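Local coordinates for LPXTG family cell surface protein Fms2 (Enterococcus faecium DO, PDB 5FCE) that is a cell-wall-anchored surface adhesin, represented here by its ligand-binding region, which probably attaches the bacterium to its ligands, at residues I81-K85 with P108-V113. Coordinates in Å, arbitrary orientation, origin at the centre of the assembly. Residues are numbered along the deposited sequence.
Sequences IDEIK and PSSWTV
A one-turn helix packed through apolar side chains on the segment that leads into the last strand: this is the contact between 81-85 and 108-113, at one end of the flattened barrel. Helix 81-85 contains the backbone hydrogen bond from Lys85 N to Ile81 O, 2.9 Å. Opposite, 108-110 form a 3-10 turn, with Trp111 N bonded to Pro108 O at 3.1 Å, before Trp111 turns extended (phi/psi -69/147) and strand 112-114 begins. The backbones come nearest at Lys85 and Pro108, whose CA atoms are 5.4 Å apart.

No direct hydrogen bond joins the segments; the contact is van der Waals packing, mostly of apolar side chains. Ile81 (t, p) and Ile84 (m, t), three positions apart, both point toward 108-113. Ile81 touches Val113 and the indole, with CG1 3.9 Å from Val113 CG2 and CD1 3.7 Å from Trp111 CE3. Ile84 CG2 lies 3.6 Å from Pro108 CB and 3.9 Å from Trp111 CH2. The indole (chi1 m, chi2 -2°) meets both isoleucines obliquely, while its NE1 is hydrogen-bonded to Leu106 O. Ile22 of strand 21-28 touches both Ile84 and Trp111, and Tyr15 touches both isoleucines.

At the margin Lys85 CG lies 3.9 Å from Pro108 O, and a water 3.1 Å from Ser109 O makes a weak 3.4 Å link to Lys85 NZ. With the isoleucines toward 108-113 and the exposed Asp82 and Glu83 out of its reach, 81-85 is an amphipathic helical turn, set between strands 71-76 and 91-96 at the edge of the flattened-barrel SgrA ligand-binding region, an immunoglobulin-like family by sequence.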
loop_
_atom_site.group_PDB
_atom_site.type_symbol
_atom_site.label_atom_id
_atom_site.label_comp_id
_atom_site.label_asym_id
_atom_site.label_seq_id
_atom_site.Cartn_x
_atom_site.Cartn_y
_atom_site.Cartn_z
ATOM N N ILE A 81 -1.090 3.533 -14.708
ATOM C CA ILE A 81 -1.257 2.099 -14.481
ATOM C C ILE A 81 -0.425 1.288 -15.483
ATOM O O ILE A 81 0.136 0.256 -15.123
ATOM C CB ILE A 81 -2.741 1.680 -14.445
ATOM C CG1 ILE A 81 -2.880 0.184 -14.102
ATOM C CG2 ILE A 81 -3.433 2.009 -15.775
ATOM C CD1 ILE A 81 -2.377 -0.172 -12.687
ATOM N N ASP A 82 -0.303 1.769 -16.724
ATOM C CA ASP A 82 0.552 1.077 -17.697
ATOM C C ASP A 82 1.994 0.965 -17.197
ATOM O O ASP A 82 2.614 -0.101 -17.272
ATOM C CB ASP A 82 0.523 1.764 -19.069
ATOM C CG ASP A 82 -0.760 1.506 -19.824
ATOM O OD1 ASP A 82 -1.549 0.645 -19.374
ATOM O OD2 ASP A 82 -0.971 2.155 -20.879
ATOM N N GLU A 83 2.518 2.063 -16.662
ATOM C CA GLU A 83 3.879 2.075 -16.149
ATOM C C GLU A 83 4.031 1.193 -14.914
ATOM O O GLU A 83 5.060 0.540 -14.732
ATOM C CB GLU A 83 4.320 3.510 -15.849
ATOM C CG GLU A 83 4.513 4.339 -17.110
ATOM C CD GLU A 83 5.781 3.964 -17.854
ATOM O OE1 GLU A 83 6.715 3.455 -17.202
ATOM O OE2 GLU A 83 5.854 4.203 -19.080
ATOM N N ILE A 84 3.002 1.171 -14.074
ATOM C CA ILE A 84 3.048 0.346 -12.863
ATOM C C ILE A 84 3.089 -1.129 -13.262
ATOM O O ILE A 84 3.819 -1.920 -12.673
ATOM C CB ILE A 84 1.832 0.590 -11.944
ATOM C CG1 ILE A 84 1.851 2.004 -11.360
ATOM C CG2 ILE A 84 1.816 -0.419 -10.767
ATOM C CD1 ILE A 84 0.557 2.366 -10.660
ATOM N N LYS A 85 2.320 -1.499 -14.277
ATOM C CA LYS A 85 2.255 -2.903 -14.686
ATOM C C LYS A 85 3.545 -3.366 -15.369
ATOM O O LYS A 85 3.771 -4.567 -15.543
ATOM C CB LYS A 85 1.053 -3.130 -15.606
ATOM C CG LYS A 85 -0.293 -3.125 -14.873
ATOM C CD LYS A 85 -1.456 -3.012 -15.847
ATOM C CE LYS A 85 -1.498 -4.174 -16.816
ATOM N NZ LYS A 85 -2.512 -3.912 -17.874
ATOM N N PRO A 108 0.308 -5.861 -9.927
ATOM C CA PRO A 108 -0.582 -4.880 -10.559
ATOM C C PRO A 108 -1.361 -5.426 -11.772
ATOM O O PRO A 108 -2.426 -4.903 -12.086
ATOM C CB PRO A 108 0.369 -3.735 -10.960
ATOM C CG PRO A 108 1.730 -4.337 -10.992
ATOM C CD PRO A 108 1.720 -5.436 -9.946
ATOM N N SER A 109 -0.855 -6.475 -12.416
ATOM C CA SER A 109 -1.596 -7.159 -13.478
ATOM C C SER A 109 -2.959 -7.673 -12.992
ATOM O O SER A 109 -3.890 -7.823 -13.787
ATOM C CB SER A 109 -0.784 -8.334 -14.030
ATOM O OG SER A 109 -0.800 -9.429 -13.120
ATOM N N SER A 110 -3.072 -7.948 -11.692
ATOM C CA SER A 110 -4.306 -8.494 -11.123
ATOM C C SER A 110 -5.286 -7.424 -10.631
ATOM O O SER A 110 -6.426 -7.739 -10.271
ATOM C CB SER A 110 -4.003 -9.465 -9.980
ATOM O OG SER A 110 -3.461 -8.771 -8.857
ATOM N N TRP A 111 -4.851 -6.167 -10.626
ATOM C CA TRP A 111 -5.664 -5.084 -10.067
ATOM C C TRP A 111 -6.907 -4.770 -10.894
ATOM O O TRP A 111 -6.901 -4.891 -12.113
ATOM C CB TRP A 111 -4.840 -3.797 -9.959
ATOM C CG TRP A 111 -3.681 -3.864 -9.030
ATOM C CD1 TRP A 111 -3.302 -4.915 -8.251
ATOM C CD2 TRP A 111 -2.754 -2.811 -8.766
ATOM N NE1 TRP A 111 -2.172 -4.586 -7.534
ATOM C CE2 TRP A 111 -1.822 -3.292 -7.829
ATOM C CE3 TRP A 111 -2.605 -1.513 -9.254
ATOM C CZ2 TRP A 111 -0.768 -2.520 -7.358
ATOM C CZ3 TRP A 111 -1.562 -0.739 -8.779
ATOM C CH2 TRP A 111 -0.658 -1.244 -7.849
ATOM N N THR A 112 -7.972 -4.373 -10.206
ATOM C CA THR A 112 -9.142 -3.797 -10.852
ATOM C C THR A 112 -8.745 -2.397 -11.296
ATOM O O THR A 112 -8.157 -1.645 -10.517
ATOM C CB THR A 112 -10.334 -3.731 -9.874
ATOM O OG1 THR A 112 -10.554 -5.035 -9.304
ATOM C CG2 THR A 112 -11.604 -3.297 -10.588
ATOM N N VAL A 113 -9.036 -2.055 -12.551
ATOM C CA VAL A 113 -8.702 -0.735 -13.086
ATOM C C VAL A 113 -9.982 -0.119 -13.640
ATOM O O VAL A 113 -10.594 -0.667 -14.564
ATOM C CB VAL A 113 -7.634 -0.812 -14.205
ATOM C CG1 VAL A 113 -7.298 0.574 -14.727
ATOM C CG2 VAL A 113 -6.374 -1.495 -13.711
HETATM O O HOH W 1 -3.784 -6.890 -16.719
#